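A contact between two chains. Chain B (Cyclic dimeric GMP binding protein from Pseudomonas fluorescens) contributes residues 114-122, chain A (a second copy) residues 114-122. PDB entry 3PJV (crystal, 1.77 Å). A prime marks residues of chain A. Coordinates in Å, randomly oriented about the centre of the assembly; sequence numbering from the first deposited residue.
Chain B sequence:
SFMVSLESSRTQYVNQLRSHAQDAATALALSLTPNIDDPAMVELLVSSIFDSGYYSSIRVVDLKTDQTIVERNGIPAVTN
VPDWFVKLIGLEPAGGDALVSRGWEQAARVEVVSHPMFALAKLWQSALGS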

# COMPACT_ATOMS: atom_id res chain seq x y z
N SER B 114 -2.20 -7.11 7.87
CA SER B 114 -2.39 -5.90 7.06
C SER B 114 -3.42 -4.97 7.70
O SER B 114 -4.46 -5.43 8.16
CB SER B 114 -2.81 -6.25 5.63
OG SER B 114 -1.73 -6.84 4.92
N HIS B 115 -3.12 -3.67 7.72
CA HIS B 115 -4.03 -2.73 8.35
C HIS B 115 -5.27 -2.51 7.49
O HIS B 115 -5.15 -2.27 6.29
CB HIS B 115 -3.32 -1.39 8.58
CG HIS B 115 -3.99 -0.53 9.61
ND1 HIS B 115 -5.22 0.05 9.41
CD2 HIS B 115 -3.59 -0.17 10.86
CE1 HIS B 115 -5.56 0.73 10.50
NE2 HIS B 115 -4.59 0.61 11.38
N PRO B 116 -6.47 -2.58 8.10
CA PRO B 116 -7.73 -2.51 7.36
C PRO B 116 -8.23 -1.09 7.07
O PRO B 116 -9.30 -0.94 6.46
CB PRO B 116 -8.71 -3.20 8.31
CG PRO B 116 -8.19 -2.86 9.67
CD PRO B 116 -6.68 -2.86 9.53
N MSE B 117 -7.49 -0.06 7.47
CA MSE B 117 -8.03 1.30 7.34
C MSE B 117 -8.46 1.65 5.91
O MSE B 117 -9.53 2.24 5.71
CB MSE B 117 -7.09 2.37 7.94
CG MSE B 117 -5.87 2.69 7.11
SE MSE B 117 -5.11 4.43 7.71
CE MSE B 117 -6.59 5.05 8.91
N PHE B 118 -7.67 1.27 4.91
CA PHE B 118 -7.99 1.60 3.50
C PHE B 118 -9.24 0.87 3.01
O PHE B 118 -10.11 1.46 2.37
CB PHE B 118 -6.80 1.32 2.56
CG PHE B 118 -6.87 2.08 1.25
CD1 PHE B 118 -7.46 1.51 0.14
CD2 PHE B 118 -6.35 3.37 1.14
CE1 PHE B 118 -7.53 2.20 -1.06
CE2 PHE B 118 -6.42 4.06 -0.07
CZ PHE B 118 -7.02 3.47 -1.16
N ALA B 119 -9.33 -0.43 3.32
CA ALA B 119 -10.51 -1.23 2.99
C ALA B 119 -11.79 -0.63 3.60
O ALA B 119 -12.80 -0.50 2.92
CB ALA B 119 -10.33 -2.68 3.48
N LEU B 120 -11.73 -0.27 4.87
CA LEU B 120 -12.89 0.30 5.55
C LEU B 120 -13.26 1.65 4.94
O LEU B 120 -14.45 1.97 4.79
CB LEU B 120 -12.62 0.42 7.05
CG LEU B 120 -12.59 -0.92 7.80
CD1 LEU B 120 -11.84 -0.79 9.12
CD2 LEU B 120 -13.99 -1.49 8.02
N ALA B 121 -12.26 2.45 4.59
CA ALA B 121 -12.51 3.76 3.99
C ALA B 121 -13.25 3.60 2.67
O ALA B 121 -14.13 4.38 2.33
CB ALA B 121 -11.21 4.53 3.80
N LYS B 122 -12.87 2.57 1.91
CA LYS B 122 -13.50 2.27 0.63
C LYS B 122 -14.93 1.76 0.78
O LYS B 122 -15.82 2.18 0.04
CB LYS B 122 -12.67 1.24 -0.15
CG LYS B 122 -11.53 1.84 -0.95
CD LYS B 122 -10.81 0.79 -1.78
CE LYS B 122 -11.59 0.45 -3.04
NZ LYS B 122 -10.88 -0.56 -3.88
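Chain A 114-122: SHPMFALAK

Chain A meets chain B through the same segment, a short extended lead-in followed by the first turns of a helix that starts at Met117′. Its phi/psi values mark the change: His115′ is extended at -71/130, Pro116′ turns at -87/6, and from Met117′ to Lys122′ phi stays between -54° and -74° and psi between -40° and -48°. The bonds Leu120′ N to Pro116′ O (2.8 Å) and Ala121′ N to Met117′ O (3.1 Å) confirm the helical turn, and Met117′ N donates a hydrogen bond to His115′ ND1 at 3.1 Å.

The two helices cross at 115° between their N-to-C directions, with axes 11.8 Å apart at closest approach. That separation leaves room for side chains between them, and the nearest CA pairs fit it: Phe118 CA to Met117′ CA 7.7 Å, Met117 CA to Phe118′ CA 8.2 Å.

Met117, a selenomethionine, loses the most surface, 83 Å². Its CG lies 3.2 Å from Phe118′ CE1, the closest contact across the stretches, and its SE lies 3.6 Å from Met117′ CG. The same SE is 4.2 Å from the Phe118′ ring centroid, 29° off the ring normal.

Phe118′ covers nearly as much. Its CA-to-CB bond points sideways, but with chi1 at -61° (m) the ring comes nearer to chain B, placing CZ 3.8 Å from Phe118 CB. Phe118 instead has chi1 at -159° (t), and its edge faces the His115′ ring: the planes meet at 84°, and CE2 is 3.6 Å from His115′ CG.

The Met117 and Met117′ rotamers differ as well, p against t at chi1, so the pairing is only approximately symmetric. Met117′ CE reaches Ala121 CB at 3.8 Å. No hydrogen bond crosses between the stretches; apolar and aromatic packing accounts for the 394 Å² buried.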

# COMPACT_ATOMS: atom_id res chain seq x y z
N SER A 114 0.60 8.14 -4.79
CA SER A 114 0.29 7.18 -3.73
C SER A 114 -0.61 7.79 -2.67
O SER A 114 -0.45 8.95 -2.32
CB SER A 114 1.58 6.68 -3.08
OG SER A 114 2.37 6.01 -4.05
N HIS A 115 -1.56 7.01 -2.16
CA HIS A 115 -2.48 7.57 -1.16
C HIS A 115 -1.77 7.80 0.18
O HIS A 115 -1.11 6.90 0.70
CB HIS A 115 -3.70 6.65 -0.98
CG HIS A 115 -4.90 7.35 -0.42
ND1 HIS A 115 -4.96 7.78 0.89
CD2 HIS A 115 -6.06 7.73 -1.00
CE1 HIS A 115 -6.12 8.38 1.10
NE2 HIS A 115 -6.81 8.36 -0.03
N PRO A 116 -1.93 9.01 0.75
CA PRO A 116 -1.21 9.39 1.98
C PRO A 116 -1.90 8.99 3.29
O PRO A 116 -1.40 9.36 4.35
CB PRO A 116 -1.18 10.93 1.88
CG PRO A 116 -2.45 11.26 1.18
CD PRO A 116 -2.67 10.15 0.17
N MSE A 117 -2.99 8.24 3.22
CA MSE A 117 -3.79 7.96 4.41
C MSE A 117 -2.98 7.36 5.57
O MSE A 117 -3.16 7.74 6.73
CB MSE A 117 -4.96 7.06 4.03
CG MSE A 117 -5.95 6.73 5.10
SE MSE A 117 -7.02 5.30 4.26
CE MSE A 117 -8.02 6.43 2.98
N PHE A 118 -2.08 6.43 5.27
CA PHE A 118 -1.29 5.79 6.31
C PHE A 118 -0.22 6.73 6.83
O PHE A 118 0.07 6.77 8.03
CB PHE A 118 -0.67 4.48 5.81
CG PHE A 118 -1.68 3.45 5.38
CD1 PHE A 118 -2.22 2.56 6.30
CD2 PHE A 118 -2.12 3.39 4.06
CE1 PHE A 118 -3.16 1.62 5.90
CE2 PHE A 118 -3.06 2.46 3.67
CZ PHE A 118 -3.58 1.57 4.59
N ALA A 119 0.41 7.46 5.93
CA ALA A 119 1.40 8.46 6.32
C ALA A 119 0.78 9.51 7.27
O ALA A 119 1.33 9.83 8.32
CB ALA A 119 1.97 9.13 5.08
N LEU A 120 -0.39 10.02 6.89
CA LEU A 120 -1.06 11.02 7.73
C LEU A 120 -1.44 10.44 9.09
O LEU A 120 -1.32 11.13 10.11
CB LEU A 120 -2.29 11.57 7.01
CG LEU A 120 -1.95 12.49 5.84
CD1 LEU A 120 -3.14 12.66 4.92
CD2 LEU A 120 -1.45 13.83 6.37
N ALA A 121 -1.90 9.20 9.10
CA ALA A 121 -2.25 8.55 10.36
C ALA A 121 -1.05 8.48 11.29
O ALA A 121 -1.16 8.76 12.47
CB ALA A 121 -2.83 7.16 10.14
N LYS A 122 0.10 8.10 10.75
CA LYS A 122 1.32 8.01 11.55
C LYS A 122 1.78 9.37 12.07
O LYS A 122 2.22 9.50 13.23
CB LYS A 122 2.43 7.32 10.75
CG LYS A 122 2.17 5.84 10.54
CD LYS A 122 3.06 5.28 9.44
CE LYS A 122 4.53 5.55 9.71
NZ LYS A 122 5.37 4.95 8.63